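Local coordinates for probable thiol peroxidase (Aquifex aeolicus, PDB 2YZH), which probably reduces hydrogen peroxide and organic hydroperoxides to water and alcohols, using thioredoxin as reductant, and so protects the cell against oxidative stress, at residues I52-S57 and Y119-G124; P61-E66 and L132-F137; V85-P90 and R112-E117. All coordinates share one frame; numbering follows the deposited sequence.

Interaction 1 (I52-S57 and Y119-G124); sequences IITVPS and YGVLIG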
# COMPACT_ATOMS: atom_id res chain seq x y z
N ILE D 52 20.17 -9.24 -7.43
CA ILE D 52 19.13 -8.23 -7.35
C ILE D 52 19.78 -6.93 -6.90
O ILE D 52 20.33 -6.85 -5.80
CB ILE D 52 18.04 -8.65 -6.35
CG1 ILE D 52 17.44 -9.99 -6.79
CG2 ILE D 52 16.96 -7.58 -6.26
CD1 ILE D 52 16.47 -10.58 -5.79
N ILE D 53 19.71 -5.92 -7.76
CA ILE D 53 20.31 -4.62 -7.49
C ILE D 53 19.22 -3.58 -7.32
O ILE D 53 18.46 -3.32 -8.25
CB ILE D 53 21.22 -4.22 -8.68
CG1 ILE D 53 22.29 -5.30 -8.89
CG2 ILE D 53 21.84 -2.84 -8.43
CD1 ILE D 53 23.04 -5.20 -10.21
N THR D 54 19.12 -2.98 -6.14
CA THR D 54 18.09 -1.98 -5.93
C THR D 54 18.67 -0.58 -6.03
O THR D 54 19.79 -0.32 -5.60
CB THR D 54 17.38 -2.15 -4.56
OG1 THR D 54 18.34 -2.05 -3.50
CG2 THR D 54 16.68 -3.51 -4.50
N VAL D 55 17.90 0.32 -6.64
CA VAL D 55 18.31 1.71 -6.79
C VAL D 55 17.12 2.63 -6.59
O VAL D 55 15.97 2.24 -6.80
CB VAL D 55 18.94 1.99 -8.19
CG1 VAL D 55 20.12 1.05 -8.44
CG2 VAL D 55 17.89 1.84 -9.29
N PRO D 56 17.38 3.87 -6.17
CA PRO D 56 16.33 4.86 -5.95
C PRO D 56 15.56 5.17 -7.24
O PRO D 56 14.33 5.14 -7.26
CB PRO D 56 17.11 6.08 -5.44
CG PRO D 56 18.22 5.45 -4.68
CD PRO D 56 18.66 4.32 -5.59
N SER D 57 16.28 5.45 -8.32
CA SER D 57 15.63 5.76 -9.59
C SER D 57 16.59 5.81 -10.76
O SER D 57 17.63 6.47 -10.70
CB SER D 57 14.91 7.10 -9.50
OG SER D 57 14.36 7.46 -10.77
N TYR D 119 12.87 -6.95 1.61
CA TYR D 119 14.32 -7.06 1.62
C TYR D 119 14.95 -6.03 2.54
O TYR D 119 16.18 -5.92 2.63
CB TYR D 119 14.88 -6.91 0.20
CG TYR D 119 14.84 -8.19 -0.62
CD1 TYR D 119 13.63 -8.69 -1.12
CD2 TYR D 119 16.01 -8.90 -0.89
CE1 TYR D 119 13.60 -9.87 -1.86
CE2 TYR D 119 15.98 -10.08 -1.63
CZ TYR D 119 14.77 -10.56 -2.11
OH TYR D 119 14.75 -11.74 -2.84
N GLY D 120 14.11 -5.26 3.23
CA GLY D 120 14.60 -4.26 4.16
C GLY D 120 15.27 -3.05 3.53
O GLY D 120 16.07 -2.38 4.19
N VAL D 121 14.94 -2.75 2.28
CA VAL D 121 15.54 -1.60 1.61
C VAL D 121 14.57 -0.46 1.31
O VAL D 121 14.94 0.50 0.62
CB VAL D 121 16.28 -2.03 0.32
CG1 VAL D 121 17.45 -2.94 0.68
CG2 VAL D 121 15.33 -2.76 -0.62
N LEU D 122 13.35 -0.54 1.82
CA LEU D 122 12.39 0.54 1.60
C LEU D 122 12.73 1.67 2.57
O LEU D 122 12.79 1.45 3.78
CB LEU D 122 10.95 0.06 1.86
CG LEU D 122 9.88 1.13 1.67
CD1 LEU D 122 9.82 1.53 0.20
CD2 LEU D 122 8.53 0.59 2.13
N ILE D 123 12.95 2.87 2.04
CA ILE D 123 13.29 4.02 2.88
C ILE D 123 12.05 4.47 3.65
O ILE D 123 10.99 4.70 3.07
CB ILE D 123 13.86 5.17 2.00
CG1 ILE D 123 15.16 4.71 1.36
CG2 ILE D 123 14.13 6.42 2.84
CD1 ILE D 123 15.68 5.61 0.24
N GLY D 124 12.20 4.58 4.97
CA GLY D 124 11.08 4.96 5.83
C GLY D 124 10.98 6.40 6.29
O GLY D 124 10.04 6.74 7.01

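Interaction 2 (P61-E66 and L132-F137); sequences PVCETE and LARAVF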
# COMPACT_ATOMS: atom_id res chain seq x y z
N PRO D 61 21.43 10.46 -12.19
CA PRO D 61 22.80 10.19 -12.66
C PRO D 61 23.51 9.01 -12.00
O PRO D 61 24.07 8.16 -12.69
CB PRO D 61 23.52 11.51 -12.40
CG PRO D 61 22.44 12.51 -12.60
CD PRO D 61 21.29 11.89 -11.84
N VAL D 62 23.50 8.95 -10.67
CA VAL D 62 24.18 7.88 -9.96
C VAL D 62 23.63 6.49 -10.30
O VAL D 62 24.39 5.56 -10.55
CB VAL D 62 24.11 8.08 -8.44
CG1 VAL D 62 24.75 6.91 -7.71
CG2 VAL D 62 24.82 9.38 -8.07
N CYS D 63 22.31 6.36 -10.31
CA CYS D 63 21.70 5.07 -10.62
C CYS D 63 21.95 4.67 -12.08
O CYS D 63 22.13 3.49 -12.39
CB CYS D 63 20.19 5.12 -10.33
SG CYS D 63 19.78 5.55 -8.60
N GLU D 64 21.97 5.65 -12.98
CA GLU D 64 22.23 5.37 -14.39
C GLU D 64 23.64 4.84 -14.55
O GLU D 64 23.88 3.87 -15.27
CB GLU D 64 22.03 6.63 -15.23
CG GLU D 64 20.58 7.07 -15.34
CD GLU D 64 20.41 8.35 -16.14
OE1 GLU D 64 19.25 8.76 -16.36
OE2 GLU D 64 21.43 8.94 -16.54
N THR D 65 24.59 5.48 -13.86
CA THR D 65 25.99 5.08 -13.90
C THR D 65 26.18 3.68 -13.33
O THR D 65 26.91 2.86 -13.89
CB THR D 65 26.86 6.07 -13.09
OG1 THR D 65 26.88 7.34 -13.76
CG2 THR D 65 28.28 5.54 -12.95
N GLU D 66 25.51 3.41 -12.21
CA GLU D 66 25.61 2.10 -11.58
C GLU D 66 25.09 1.01 -12.51
O GLU D 66 25.72 -0.03 -12.68
CB GLU D 66 24.81 2.08 -10.28
CG GLU D 66 25.07 0.84 -9.44
CD GLU D 66 24.07 0.66 -8.31
OE1 GLU D 66 23.53 1.68 -7.82
OE2 GLU D 66 23.84 -0.49 -7.90
N LEU D 132 13.41 2.99 -2.95
CA LEU D 132 14.32 1.93 -2.53
C LEU D 132 15.75 2.45 -2.33
O LEU D 132 16.22 3.30 -3.08
CB LEU D 132 14.35 0.80 -3.57
CG LEU D 132 13.01 0.11 -3.89
CD1 LEU D 132 13.29 -1.13 -4.74
CD2 LEU D 132 12.30 -0.29 -2.59
N ALA D 133 16.42 1.93 -1.30
CA ALA D 133 17.80 2.32 -1.03
C ALA D 133 18.71 1.55 -1.99
O ALA D 133 18.28 0.58 -2.62
CB ALA D 133 18.17 2.00 0.42
N ARG D 134 19.96 1.98 -2.09
CA ARG D 134 20.92 1.35 -2.99
C ARG D 134 21.54 0.13 -2.33
O ARG D 134 22.29 0.25 -1.35
CB ARG D 134 22.00 2.36 -3.39
CG ARG D 134 22.82 1.99 -4.61
CD ARG D 134 23.86 3.07 -4.91
NE ARG D 134 23.26 4.41 -4.98
CZ ARG D 134 22.44 4.82 -5.95
NH1 ARG D 134 22.12 4.00 -6.94
NH2 ARG D 134 21.94 6.04 -5.91
N ALA D 135 21.23 -1.05 -2.86
CA ALA D 135 21.76 -2.28 -2.30
C ALA D 135 21.94 -3.35 -3.35
O ALA D 135 21.47 -3.22 -4.48
CB ALA D 135 20.83 -2.79 -1.21
N VAL D 136 22.64 -4.41 -2.97
CA VAL D 136 22.89 -5.54 -3.85
C VAL D 136 22.72 -6.83 -3.07
O VAL D 136 23.23 -6.96 -1.96
CB VAL D 136 24.30 -5.52 -4.45
CG1 VAL D 136 24.50 -6.75 -5.34
CG2 VAL D 136 24.51 -4.26 -5.25
N PHE D 137 21.99 -7.77 -3.66
CA PHE D 137 21.76 -9.07 -3.04
C PHE D 137 22.14 -10.12 -4.05
O PHE D 137 21.93 -9.94 -5.25
CB PHE D 137 20.27 -9.25 -2.71
CG PHE D 137 19.74 -8.25 -1.74
CD1 PHE D 137 19.90 -8.42 -0.38
CD2 PHE D 137 19.10 -7.09 -2.20
CE1 PHE D 137 19.45 -7.46 0.53
CE2 PHE D 137 18.65 -6.13 -1.31
CZ PHE D 137 18.83 -6.32 0.06

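Interaction 3 (V85-P90 and R112-E117); sequences VSMDLP and RYRDME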
# COMPACT_ATOMS: atom_id res chain seq x y z
N VAL D 85 16.29 -3.27 -9.79
CA VAL D 85 14.93 -2.94 -9.36
C VAL D 85 14.77 -1.57 -8.72
O VAL D 85 15.59 -1.17 -7.89
CB VAL D 85 14.40 -4.00 -8.36
CG1 VAL D 85 12.96 -3.68 -7.96
CG2 VAL D 85 14.49 -5.38 -8.98
N SER D 86 13.71 -0.86 -9.09
CA SER D 86 13.44 0.46 -8.52
C SER D 86 11.94 0.71 -8.52
O SER D 86 11.16 -0.10 -9.03
CB SER D 86 14.12 1.55 -9.35
OG SER D 86 13.38 1.80 -10.53
N MET D 87 11.53 1.84 -7.96
CA MET D 87 10.13 2.19 -7.92
C MET D 87 9.71 2.98 -9.16
O MET D 87 8.59 3.46 -9.24
CB MET D 87 9.81 3.01 -6.66
CG MET D 87 9.97 2.23 -5.36
SD MET D 87 8.99 0.72 -5.33
CE MET D 87 7.41 1.32 -4.75
N ASP D 88 10.62 3.13 -10.12
CA ASP D 88 10.31 3.84 -11.37
C ASP D 88 9.19 3.08 -12.06
O ASP D 88 9.15 1.86 -11.96
CB ASP D 88 11.50 3.84 -12.33
CG ASP D 88 12.70 4.60 -11.81
OD1 ASP D 88 12.56 5.80 -11.54
OD2 ASP D 88 13.77 3.98 -11.69
N LEU D 89 8.29 3.78 -12.75
CA LEU D 89 7.25 3.07 -13.48
C LEU D 89 7.95 2.43 -14.67
O LEU D 89 9.00 2.89 -15.10
CB LEU D 89 6.17 4.02 -14.01
CG LEU D 89 5.17 4.64 -13.04
CD1 LEU D 89 4.10 5.36 -13.86
CD2 LEU D 89 4.52 3.55 -12.17
N PRO D 90 7.37 1.35 -15.21
CA PRO D 90 7.96 0.66 -16.36
C PRO D 90 8.21 1.60 -17.55
O PRO D 90 9.16 1.42 -18.30
CB PRO D 90 6.91 -0.41 -16.69
CG PRO D 90 6.33 -0.73 -15.34
CD PRO D 90 6.17 0.64 -14.73
N ARG D 112 4.11 -1.86 -8.37
CA ARG D 112 2.83 -2.51 -8.14
C ARG D 112 2.57 -3.10 -6.77
O ARG D 112 1.50 -2.89 -6.20
CB ARG D 112 2.58 -3.56 -9.23
CG ARG D 112 1.21 -4.21 -9.20
CD ARG D 112 0.96 -4.96 -10.50
NE ARG D 112 0.63 -4.03 -11.59
CZ ARG D 112 0.76 -4.32 -12.88
NH1 ARG D 112 1.21 -5.51 -13.25
NH2 ARG D 112 0.42 -3.42 -13.80
N TYR D 113 3.55 -3.82 -6.23
CA TYR D 113 3.37 -4.47 -4.94
C TYR D 113 4.38 -4.02 -3.89
O TYR D 113 4.22 -4.32 -2.70
CB TYR D 113 3.46 -5.98 -5.12
CG TYR D 113 2.40 -6.54 -6.04
CD1 TYR D 113 1.06 -6.54 -5.67
CD2 TYR D 113 2.75 -7.11 -7.26
CE1 TYR D 113 0.08 -7.09 -6.51
CE2 TYR D 113 1.79 -7.66 -8.11
CZ TYR D 113 0.46 -7.65 -7.73
OH TYR D 113 -0.49 -8.20 -8.56
N ARG D 114 5.41 -3.32 -4.33
CA ARG D 114 6.47 -2.84 -3.44
C ARG D 114 6.96 -4.00 -2.59
O ARG D 114 7.12 -3.88 -1.37
CB ARG D 114 5.96 -1.70 -2.55
CG ARG D 114 7.10 -0.90 -1.92
CD ARG D 114 6.60 0.38 -1.23
NE ARG D 114 5.83 0.09 -0.02
CZ ARG D 114 5.29 1.02 0.76
NH1 ARG D 114 5.43 2.31 0.44
NH2 ARG D 114 4.63 0.68 1.85
N ASP D 115 7.21 -5.13 -3.24
CA ASP D 115 7.68 -6.32 -2.54
C ASP D 115 9.10 -6.17 -2.00
O ASP D 115 9.48 -6.90 -1.09
CB ASP D 115 7.64 -7.55 -3.46
CG ASP D 115 6.25 -8.17 -3.52
OD1 ASP D 115 5.58 -8.22 -2.47
OD2 ASP D 115 5.85 -8.63 -4.61
N MET D 116 9.88 -5.24 -2.53
CA MET D 116 11.24 -5.09 -2.04
C MET D 116 11.28 -4.62 -0.59
O MET D 116 12.35 -4.58 0.02
CB MET D 116 12.06 -4.18 -2.95
CG MET D 116 12.31 -4.78 -4.34
SD MET D 116 12.88 -6.52 -4.29
CE MET D 116 14.58 -6.34 -3.71
N GLU D 117 10.13 -4.27 -0.03
CA GLU D 117 10.08 -3.87 1.38
C GLU D 117 10.51 -5.12 2.16
O GLU D 117 11.07 -5.02 3.27
CB GLU D 117 8.65 -3.51 1.81
CG GLU D 117 8.54 -3.14 3.29
CD GLU D 117 7.11 -2.95 3.77
OE1 GLU D 117 6.28 -2.44 2.99
OE2 GLU D 117 6.82 -3.29 4.94

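Interaction 1 (I52-S57 and Y119-G124)
I52 and Y119 make the close part of this contact: the terminal methyl CD1 of I52 lies 3.6 Å from Y119 OH and 4.1 Å from Y119 CZ. The two side chains cross at about a right angle, and the methyl comes in obliquely at the phenol end of the ring. It gets there because the isoleucine chain runs out nearly straight past CG1 (chi2 173°), which puts CD1 as far from the backbone as that branch can carry it. Y119 OH is not left to the methyl alone, since it is hydrogen-bonded to P28 O, and this bond helps fix where the phenol end sits.

The other half is looser. T54 and V121 reach toward each other tip to tip, touching through their CG2 methyls at 4.2 Å. With chi1 at 59°, T54 turns this methyl toward V121 while OG1 goes to A133 O. Beyond this pair the two backbones part, and P56 CG and I123 CD1 come no closer than 5.5 Å. No hydrogen bond joins the segments, and even the loose side is buried rather than open to solvent.

In the thioredoxin-like fold, the contact lays the loop between strands 106-109 and 135-139 against the face of the inner strand 49-54 that bears I52 and T54, with F137 of strand 135-139 meeting the Y119 ring edge-to-face and helix 61-73 packing against I53 on the other face.

Interaction 2 (P61-E66 and L132-F137)
C63 SG and E66 OE1 both meet R134 at NH1. The sulfur accepts a bond of 3.3 Å from R134 NH1, lying in the guanidinium plane at its edge, and a weak one of 3.5 Å from R134 NH2. E66 OE1 takes the salt bridge, 2.9 Å from R134 NH1 and slightly tilted from that plane, with carboxylate and guanidinium turned 75° apart. Over one face sits V62, its CG1 3.6 Å from R134 CZ. A bend at chi3 (-52°) swings the guanidinium back toward the first turn of helix 61-73.

This is the peroxiredoxin active site: the cysteine predicted to form the sulfenic acid stands in that first turn, in the family's PxxxTxxC sequence that begins at P56, and its predicted disulfide with C97 is not formed here. A leucine in place of R134 would probably leave the C63 sulfur without its N-H donors and the E66 carboxylate without its counter-charge.

One shell further out, I154 O accepts from R134 NH2 and helps fix the rotation of the guanidinium. The E66 chain, packed against I53, V55, P158 and Y160, is held where its carboxylate can meet the arginine.

Interaction 3 (V85-P90 and R112-E117)
M87 crosses R114, whose chain neighbour Y113 carries the flat group here: its side chain sets off away from segment 85-90, and its ring has R112 CG 3.6 Å above the centre of one face; K118 of the fourth subunit makes a cation-pi contact with the same ring. The R112 guanidinium goes its own way, to E39 in a salt bridge and to the carbonyls of A127 and K129 of the second subunit. In the thioredoxin-like fold, these residues belong to the loop that follows strand 106-109, packed here beside the end of strand 80-86.

The contact itself is apolar and has two separate points. At the first, M87 crosses the aliphatic part of R114: the methyl CE touches R114 CG at 3.6 Å and R114 CD at 3.7 Å. M87 bends at both chi2 and chi3, and this fold of the chain brings its methyl round to the arginine. R114 holds CG opposite its own backbone N (chi1 -162°), running its methylenes across that methyl, while the guanidinium continues beyond to a long salt bridge, R114 NH2 to E117 OE1 at 3.7 Å.

At the second point, V85 CG1 lies 3.8 Å from M116 CG, the side chains meeting at a slant. M116 lies in the short 3-10 segment that starts at D115 and also packs on I52, T54 and L132; V85 adds to its buried surroundings. M87 in turn packs on L89 of the second subunit, so this corner of the chain faces the subunit interface.

At S86, the last residue of the strand, the chain turns off in an ST turn: D88 N donates to S86 OG at 3.1 Å with an N-H...O angle of 158°.

All three contacts reach the central sheet, in which strand 49-54 lies between 80-86 and 135-139. Interaction 1 is the middle one, its centre about 8 Å from that of interaction 2 and about 9 Å from that of interaction 3. V121 O meets A133 N at 2.8 Å, probably a hydrogen bond, tying its loop to the segment that carries R134. Toward interaction 3, S57 OG approaches D88 OD1 at 2.6 Å, again a probable hydrogen bond. Interactions 2 and 3, about 13 Å apart between centres, meet through L132, whose CD1 lies 3.7 Å from M116 CB. Only interaction 2 holds C63; between nearest side-chain atoms, T54 and M87 lie about 9 and 10 Å from it.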